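PDB 2XYK: 2-ON-2 hemoglobin from Agrobacterium tumefaciens, which probably binds oxygen reversibly at its heme and may serve in oxygen transport or storage. Local coordinates for residues R99-T104 and I113-V118; I41-A44 and G48-A51. All coordinates share one frame; numbering follows the deposited sequence.

Contact 1. Residues R99-T104 and I113-V118; sequences RAMDET and IIWAPV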
ATOM      1  N   ARG A  99       1.731  -5.094   9.091  1.00  9.75           N
ATOM      2  CA  ARG A  99       3.025  -5.640   9.487  1.00 10.73           C
ATOM      3  C   ARG A  99       4.191  -5.006   8.739  1.00 10.44           C
ATOM      4  O   ARG A  99       5.258  -4.804   9.327  1.00  9.91           O
ATOM      5  CB  ARG A  99       3.076  -7.166   9.295  1.00 10.86           C
ATOM      6  CG  ARG A  99       4.294  -7.796   9.936  1.00 14.48           C
ATOM      7  CD  ARG A  99       4.126  -9.275  10.269  1.00 17.89           C
ATOM      8  NE  ARG A  99       5.453  -9.890  10.357  1.00 21.28           N
ATOM      9  CZ  ARG A  99       5.696 -11.203  10.419  1.00 24.12           C
ATOM     10  NH1 ARG A  99       4.701 -12.095  10.402  1.00 22.23           N
ATOM     11  NH2 ARG A  99       6.956 -11.631  10.486  1.00 26.45           N
ATOM     12  N   ALA A 100       3.999  -4.739   7.445  1.00  9.70           N
ATOM     13  CA  ALA A 100       5.024  -4.065   6.664  1.00 10.03           C
ATOM     14  C   ALA A 100       5.306  -2.666   7.208  1.00  9.01           C
ATOM     15  O   ALA A 100       6.474  -2.272   7.297  1.00  8.78           O
ATOM     16  CB  ALA A 100       4.669  -4.039   5.162  1.00  8.28           C
ATOM     17  N   MET A 101       4.250  -1.936   7.579  1.00 10.18           N
ATOM     18  CA  MET A 101       4.372  -0.594   8.206  1.00 13.24           C
ATOM     19  C   MET A 101       5.088  -0.659   9.540  1.00 12.25           C
ATOM     20  O   MET A 101       6.001   0.127   9.801  1.00 12.48           O
ATOM     21  CB  MET A 101       3.003   0.021   8.524  1.00 12.24           C
ATOM     22  CG  MET A 101       2.231   0.590   7.398  1.00 14.32           C
ATOM     23  SD  MET A 101       0.974   1.681   8.121  1.00 21.93           S
ATOM     24  CE  MET A 101       1.939   3.152   8.146  1.00 14.47           C
ATOM     25  N   ASP A 102       4.630  -1.573  10.395  1.00 13.20           N
ATOM     26  CA  ASP A 102       5.181  -1.723  11.768  1.00 14.31           C
ATOM     27  C   ASP A 102       6.673  -1.990  11.674  1.00 14.56           C
ATOM     28  O   ASP A 102       7.438  -1.506  12.504  1.00 14.43           O
ATOM     29  CB  ASP A 102       4.486  -2.870  12.557  1.00 14.57           C
ATOM     30  CG  ASP A 102       3.042  -2.519  13.002  1.00 17.32           C
ATOM     31  OD1 ASP A 102       2.666  -1.324  13.004  1.00 18.86           O
ATOM     32  OD2 ASP A 102       2.268  -3.456  13.352  1.00 20.55           O
ATOM     33  N   GLU A 103       7.092  -2.751  10.652  1.00 14.91           N
ATOM     34  CA  GLU A 103       8.498  -3.118  10.515  1.00 15.29           C
ATOM     35  C   GLU A 103       9.388  -2.064   9.847  1.00 14.73           C
ATOM     36  O   GLU A 103      10.608  -2.138   9.966  1.00 14.82           O
ATOM     37  CB  GLU A 103       8.639  -4.478   9.804  1.00 15.43           C
ATOM     38  CG  GLU A 103       8.408  -5.685  10.722  1.00 17.30           C
ATOM     39  CD  GLU A 103       8.141  -6.978   9.931  1.00 17.74           C
ATOM     40  OE1 GLU A 103       8.613  -7.077   8.765  1.00 18.46           O
ATOM     41  OE2 GLU A 103       7.461  -7.879  10.483  1.00 18.54           O
ATOM     42  N   THR A 104       8.800  -1.093   9.139  1.00 14.27           N
ATOM     43  CA  THR A 104       9.605  -0.174   8.294  1.00 12.51           C
ATOM     44  C   THR A 104       9.427   1.305   8.675  1.00 13.04           C
ATOM     45  O   THR A 104      10.188   2.157   8.210  1.00 12.00           O
ATOM     46  CB  THR A 104       9.323  -0.341   6.749  1.00 12.99           C
ATOM     47  OG1 THR A 104       7.950  -0.042   6.465  1.00 11.94           O
ATOM     48  CG2 THR A 104       9.651  -1.742   6.259  1.00  9.90           C
ATOM     49  N   ILE A 113      -1.369   7.973  11.654  1.00 13.43           N
ATOM     50  CA  ILE A 113      -1.824   8.886  10.600  1.00 14.07           C
ATOM     51  C   ILE A 113      -2.043   8.163   9.242  1.00 13.39           C
ATOM     52  O   ILE A 113      -3.021   8.409   8.567  1.00 13.15           O
ATOM     53  CB  ILE A 113      -0.894  10.116  10.444  1.00 14.87           C
ATOM     54  CG1 ILE A 113      -1.145  11.112  11.594  1.00 16.12           C
ATOM     55  CG2 ILE A 113      -1.159  10.817   9.111  1.00 15.10           C
ATOM     56  CD1 ILE A 113       0.096  11.922  12.022  1.00 15.01           C
ATOM     57  N   ILE A 114      -1.157   7.240   8.876  1.00 12.30           N
ATOM     58  CA  ILE A 114      -1.261   6.587   7.565  1.00 10.55           C
ATOM     59  C   ILE A 114      -2.345   5.524   7.545  1.00 10.09           C
ATOM     60  O   ILE A 114      -3.054   5.385   6.556  1.00  9.35           O
ATOM     61  CB  ILE A 114       0.080   5.937   7.133  1.00 10.74           C
ATOM     62  CG1 ILE A 114       1.134   6.993   6.839  1.00 10.63           C
ATOM     63  CG2 ILE A 114      -0.106   5.059   5.877  1.00 10.29           C
ATOM     64  CD1 ILE A 114       2.562   6.396   6.787  1.00  7.87           C
ATOM     65  N   TRP A 115      -2.440   4.765   8.641  1.00 10.73           N
ATOM     66  CA  TRP A 115      -3.244   3.553   8.730  1.00  9.98           C
ATOM     67  C   TRP A 115      -4.739   3.766   8.611  1.00 10.96           C
ATOM     68  O   TRP A 115      -5.411   3.058   7.845  1.00  9.10           O
ATOM     69  CB  TRP A 115      -2.966   2.820  10.048  1.00 11.21           C
ATOM     70  CG  TRP A 115      -3.917   1.671  10.292  1.00 10.00           C
ATOM     71  CD1 TRP A 115      -4.980   1.638  11.170  1.00 10.82           C
ATOM     72  CD2 TRP A 115      -3.892   0.394   9.636  1.00 10.32           C
ATOM     73  NE1 TRP A 115      -5.607   0.401  11.095  1.00 10.92           N
ATOM     74  CE2 TRP A 115      -4.953  -0.376  10.172  1.00  9.14           C
ATOM     75  CE3 TRP A 115      -3.075  -0.173   8.637  1.00  7.99           C
ATOM     76  CZ2 TRP A 115      -5.225  -1.680   9.737  1.00 11.36           C
ATOM     77  CZ3 TRP A 115      -3.339  -1.471   8.216  1.00 10.26           C
ATOM     78  CH2 TRP A 115      -4.403  -2.213   8.763  1.00 10.20           C
ATOM     79  N   ALA A 116      -5.287   4.703   9.391  1.00 10.88           N
ATOM     80  CA  ALA A 116      -6.749   4.869   9.382  1.00 11.35           C
ATOM     81  C   ALA A 116      -7.340   5.072   7.950  1.00 10.69           C
ATOM     82  O   ALA A 116      -8.261   4.351   7.571  1.00 10.53           O
ATOM     83  CB  ALA A 116      -7.205   5.977  10.375  1.00 11.92           C
ATOM     84  N   PRO A 117      -6.797   6.027   7.148  1.00 10.05           N
ATOM     85  CA  PRO A 117      -7.300   6.217   5.783  1.00  9.32           C
ATOM     86  C   PRO A 117      -7.028   5.059   4.808  1.00  8.84           C
ATOM     87  O   PRO A 117      -7.824   4.839   3.908  1.00  9.38           O
ATOM     88  CB  PRO A 117      -6.550   7.474   5.305  1.00  9.65           C
ATOM     89  CG  PRO A 117      -6.142   8.180   6.571  1.00  9.74           C
ATOM     90  CD  PRO A 117      -5.749   7.015   7.452  1.00  9.80           C
ATOM     91  N   VAL A 118      -5.913   4.352   4.970  1.00  7.39           N
ATOM     92  CA  VAL A 118      -5.615   3.209   4.122  1.00  6.35           C
ATOM     93  C   VAL A 118      -6.613   2.080   4.448  1.00  6.74           C
ATOM     94  O   VAL A 118      -7.102   1.402   3.548  1.00  6.29           O
ATOM     95  CB  VAL A 118      -4.167   2.707   4.331  1.00  6.55           C
ATOM     96  CG1 VAL A 118      -3.986   1.224   3.854  1.00  7.12           C
ATOM     97  CG2 VAL A 118      -3.147   3.639   3.655  1.00  5.67           C
TER

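Contact 2. Residues I41-A44 and G48-A51; sequences IHPA and GSEA. With HEM (protoporphyrin IX containing Fe), chain C.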
ATOM      1  N   ILE A  41      -4.938 -13.759  -5.891  1.00  8.32           N
ATOM      2  CA  ILE A  41      -5.555 -12.876  -6.880  1.00  7.89           C
ATOM      3  C   ILE A  41      -4.554 -11.916  -7.511  1.00  7.15           C
ATOM      4  O   ILE A  41      -4.876 -11.228  -8.453  1.00  6.21           O
ATOM      5  CB  ILE A  41      -6.785 -12.084  -6.290  1.00  8.98           C
ATOM      6  CG1 ILE A  41      -6.371 -11.163  -5.121  1.00  8.59           C
ATOM      7  CG2 ILE A  41      -7.903 -13.067  -5.842  1.00  8.61           C
ATOM      8  CD1 ILE A  41      -7.285  -9.969  -4.892  1.00  8.22           C
ATOM      9  N   HIS A  42      -3.347 -11.876  -6.976  1.00  7.55           N
ATOM     10  CA  HIS A  42      -2.292 -11.039  -7.522  1.00  8.36           C
ATOM     11  C   HIS A  42      -1.607 -11.825  -8.645  1.00  8.62           C
ATOM     12  O   HIS A  42      -1.698 -13.072  -8.681  1.00  7.88           O
ATOM     13  CB  HIS A  42      -1.278 -10.620  -6.419  1.00  6.89           C
ATOM     14  CG  HIS A  42      -1.645  -9.351  -5.713  1.00  6.16           C
ATOM     15  ND1 HIS A  42      -2.560  -9.308  -4.677  1.00  2.51           N
ATOM     16  CD2 HIS A  42      -1.245  -8.072  -5.916  1.00  4.64           C
ATOM     17  CE1 HIS A  42      -2.692  -8.060  -4.262  1.00  6.11           C
ATOM     18  NE2 HIS A  42      -1.897  -7.291  -4.987  1.00  5.81           N
ATOM     19  N   PRO A  43      -0.932 -11.097  -9.566  1.00  9.46           N
ATOM     20  CA  PRO A  43      -0.177 -11.744 -10.664  1.00  9.51           C
ATOM     21  C   PRO A  43       0.890 -12.728 -10.139  1.00  9.90           C
ATOM     22  O   PRO A  43       1.434 -12.528  -9.039  1.00  9.30           O
ATOM     23  CB  PRO A  43       0.465 -10.564 -11.423  1.00 10.17           C
ATOM     24  CG  PRO A  43      -0.416  -9.281 -11.014  1.00 10.37           C
ATOM     25  CD  PRO A  43      -0.884  -9.609  -9.604  1.00  9.20           C
ATOM     26  N   ALA A  44       1.182 -13.778 -10.919  1.00  8.55           N
ATOM     27  CA  ALA A  44       2.173 -14.764 -10.532  1.00  9.30           C
ATOM     28  C   ALA A  44       3.538 -14.111 -10.326  1.00 10.57           C
ATOM     29  O   ALA A  44       4.280 -14.490  -9.405  1.00 10.57           O
ATOM     30  CB  ALA A  44       2.258 -15.908 -11.567  1.00 10.03           C
ATOM     31  N   GLY A  48       5.629  -6.139 -11.191  1.00 12.11           N
ATOM     32  CA  GLY A  48       4.872  -5.005 -11.724  1.00 12.22           C
ATOM     33  C   GLY A  48       3.913  -4.431 -10.689  1.00 12.05           C
ATOM     34  O   GLY A  48       3.674  -3.218 -10.691  1.00 13.43           O
ATOM     35  N   SER A  49       3.365  -5.284  -9.807  1.00 11.67           N
ATOM     36  CA  SER A  49       2.461  -4.815  -8.725  1.00 11.97           C
ATOM     37  C   SER A  49       3.238  -3.937  -7.753  1.00 11.15           C
ATOM     38  O   SER A  49       2.748  -2.903  -7.312  1.00 10.84           O
ATOM     39  CB  SER A  49       1.889  -5.984  -7.911  1.00 11.41           C
ATOM     40  OG  SER A  49       1.089  -6.808  -8.723  1.00 16.22           O
ATOM     41  N   GLU A  50       4.441  -4.390  -7.404  1.00 10.89           N
ATOM     42  CA  GLU A  50       5.313  -3.656  -6.500  1.00 11.71           C
ATOM     43  C   GLU A  50       5.699  -2.304  -7.067  1.00 11.34           C
ATOM     44  O   GLU A  50       5.623  -1.313  -6.359  1.00 11.93           O
ATOM     45  CB  GLU A  50       6.565  -4.473  -6.182  1.00 12.54           C
ATOM     46  CG  GLU A  50       7.526  -3.794  -5.190  1.00 14.89           C
ATOM     47  CD  GLU A  50       8.580  -4.769  -4.695  1.00 20.67           C
ATOM     48  OE1 GLU A  50       8.303  -5.996  -4.697  1.00 23.20           O
ATOM     49  OE2 GLU A  50       9.670  -4.314  -4.295  1.00 20.12           O
ATOM     50  N   ALA A  51       6.121  -2.267  -8.340  1.00 11.09           N
ATOM     51  CA  ALA A  51       6.466  -0.996  -8.998  1.00  9.88           C
ATOM     52  C   ALA A  51       5.312   0.009  -8.887  1.00  9.57           C
ATOM     53  O   ALA A  51       5.520   1.160  -8.525  1.00  9.07           O
ATOM     54  CB  ALA A  51       6.839  -1.236 -10.484  1.00  9.24           C
TER
HETATM   55  CHA HEM C 700      -3.506  -3.084  -7.669  1.00  7.93           C
HETATM   56  CHB HEM C 700      -5.528  -6.195  -4.432  1.00  7.46           C
HETATM   57  CHC HEM C 700      -6.368  -2.381  -1.497  1.00  7.57           C
HETATM   58  CHD HEM C 700      -3.375   0.322  -4.166  1.00  9.33           C
HETATM   59  C1A HEM C 700      -4.040  -4.226  -7.083  1.00  7.85           C
HETATM   60  C2A HEM C 700      -4.204  -5.520  -7.722  1.00  7.38           C
HETATM   61  C3A HEM C 700      -4.761  -6.368  -6.850  1.00  8.30           C
HETATM   62  C4A HEM C 700      -4.967  -5.658  -5.599  1.00  8.68           C
HETATM   63  CMA HEM C 700      -5.148  -7.870  -7.054  1.00  7.20           C
HETATM   64  CAA HEM C 700      -3.781  -5.797  -9.187  1.00 10.55           C
HETATM   65  CBA HEM C 700      -2.243  -5.982  -9.195  1.00 18.79           C
HETATM   66  CGA HEM C 700      -1.554  -5.633 -10.514  1.00 24.03           C
HETATM   67  O1A HEM C 700      -2.146  -5.023 -11.453  1.00 27.20           O
HETATM   68  O2A HEM C 700      -0.350  -5.963 -10.638  1.00 25.49           O
HETATM   69  C1B HEM C 700      -5.976  -5.444  -3.355  1.00  7.48           C
HETATM   70  C2B HEM C 700      -6.730  -5.893  -2.189  1.00  6.91           C
HETATM   71  C3B HEM C 700      -6.948  -4.819  -1.395  1.00  8.46           C
HETATM   72  C4B HEM C 700      -6.340  -3.664  -2.026  1.00  9.28           C
HETATM   73  CMB HEM C 700      -7.192  -7.329  -1.889  1.00  4.60           C
HETATM   74  CAB HEM C 700      -7.704  -4.737  -0.042  1.00  6.61           C
HETATM   75  CBB HEM C 700      -9.037  -4.801  -0.006  1.00  8.47           C
HETATM   76  C1C HEM C 700      -5.607  -1.329  -1.925  1.00  7.39           C
HETATM   77  C2C HEM C 700      -5.451  -0.072  -1.244  1.00  7.54           C
HETATM   78  C3C HEM C 700      -4.612   0.689  -1.962  1.00  6.45           C
HETATM   79  C4C HEM C 700      -4.223  -0.078  -3.137  1.00  8.91           C
HETATM   80  CMC HEM C 700      -6.173   0.240   0.089  1.00  8.25           C
HETATM   81  CAC HEM C 700      -4.151   2.136  -1.624  1.00  8.65           C
HETATM   82  CBC HEM C 700      -3.583   2.411  -0.428  1.00  6.69           C
HETATM   83  C1D HEM C 700      -3.187  -0.272  -5.400  1.00 10.83           C
HETATM   84  C2D HEM C 700      -2.549   0.328  -6.564  1.00  7.19           C
HETATM   85  C3D HEM C 700      -2.596  -0.734  -7.650  1.00  9.78           C
HETATM   86  C4D HEM C 700      -3.254  -1.870  -7.053  1.00 10.62           C
HETATM   87  CMD HEM C 700      -1.940   1.748  -6.662  1.00  9.87           C
HETATM   88  CAD HEM C 700      -2.059  -0.621  -9.099  1.00  9.59           C
HETATM   89  CBD HEM C 700      -3.256  -0.075  -9.886  1.00 13.31           C
HETATM   90  CGD HEM C 700      -2.989  -0.073 -11.375  1.00 12.77           C
HETATM   91  O1D HEM C 700      -3.133  -1.136 -12.037  1.00 11.84           O
HETATM   92  O2D HEM C 700      -2.621   1.007 -11.878  1.00 13.39           O
HETATM   93  NA  HEM C 700      -4.512  -4.345  -5.789  1.00  9.79           N
HETATM   94  NB  HEM C 700      -5.745  -4.085  -3.202  1.00  6.66           N
HETATM   95  NC  HEM C 700      -4.860  -1.305  -3.076  1.00  6.69           N
HETATM   96  ND  HEM C 700      -3.573  -1.558  -5.734  1.00  9.32           N
HETATM   97 FE   HEM C 700      -4.686  -2.789  -4.465  1.00  8.01          FE
HETATM   98  O   HOH W   1      -2.994  -3.259  -3.654  1.00  4.23           O

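Contact 1. Residues R99-T104 and I113-V118
Met-101 meets Ile-114 and Trp-115 where helices 87-104 and 108-125, the antiparallel G and H pair of the globin fold, lie side by side. The backbones come closest at Met-101 and Trp-115, whose CA atoms are 8.7 Å apart, so side chains alone bridge the gap. The thioether of Met-101 does most of this: its chain runs extended through chi2 and then bends at chi3 (89°), which turns the terminal methyl onto the branched side chain of Ile-114. There CE sits 3.5 Å from Ile-114 CB, tighter than usual carbon contact, and lies 3.6 Å from both Ile-114 CG2 and Ile-114 CD1; the methyl is thus held in the fork between the two arms. Trp-115 is approached more loosely, with Met-101 SD lying oblique to the indole at 4.5 Å from Trp-115 CE3. Leu-21 of helix 14-31 also touches Met-101, and Leu-8 and Leu-61 also touch Ile-114, which continues this apolar cluster into the rest of the fold. Away from Ile-114 and Trp-115, Arg-99 NE donates to Glu-103 OE2 (2.8 Å, N-H...O 169°), and Glu-103 OE1 is paired with Arg-24 of helix 14-31. Helix 108-125 is kinked at Pro-117, whose N makes no bond to the preceding turn, and the next backbone bond, from Val-118 N to Ile-114 O, is weak at 3.4 Å. Apolar contact between paired G and H helices of this kind belongs to the two-over-two helical sandwich of truncated hemoglobins.

Contact 2. Residues I41-A44 and G48-A51
Across the short connection into helix 47-60, Pro-43 and Ser-49 bring their backbones nearest, with their CA atoms 7.7 Å apart. The hydroxyl of Ser-49 makes the contact: OG lies 3.5 Å from Pro-43 CD and, in the plane of the His-42 imidazole, 3.9 Å from His-42 CD2 at the ring edge. Standing anti to the carbonyl carbon (chi1 -63°) directs OG at Pro-43 and the heme. Its polar partner is the heme, since Ser-49 OG donates a short hydrogen bond of 2.5 Å to propionate oxygen O2A, against which Pro-43 CG also rests at 3.3 Å. His-42 lies over the porphyrin on the side of the iron-bound water, its ring tilted by less than 20° from the macrocycle; CE1 is 3.4 Å from heme CHB and NE2 is 3.5 Å from heme C3A. A hydrogen bond from ND1 to the carbonyl O of Cys-38 helps fix the rotation of this imidazole. Next to it, Ile-41 places CD1 3.7 Å from heme methyl CMA. Lys-52 and Tyr-67 supply further hydrogen bonds to the heme. His-42 on the distal side, Ile-41 at the heme rim and Ser-49 at a propionate form part of the globin heme pocket between the C and E helices.

How the contacts relate
Contact 2 lies directly on the heme, whereas contact 1 belongs to the helical framework, and the two occupy opposite sides of the chain's centre. Their centres are 20 Å apart and their nearest atoms about 11 Å, so neither touches the other. The cofactor is their common reference: contact 2 meets one propionate and the distal face, while the side chain of Ile-114 in contact 1 is about 8 Å from the heme. Val-118, one turn further along helix 108-125, does line the pocket. His-80, the axial iron ligand, is about 7 Å from His-42, side chain to side chain. Along the chain the contacts follow in series, contact 2 closing before contact 1 opens.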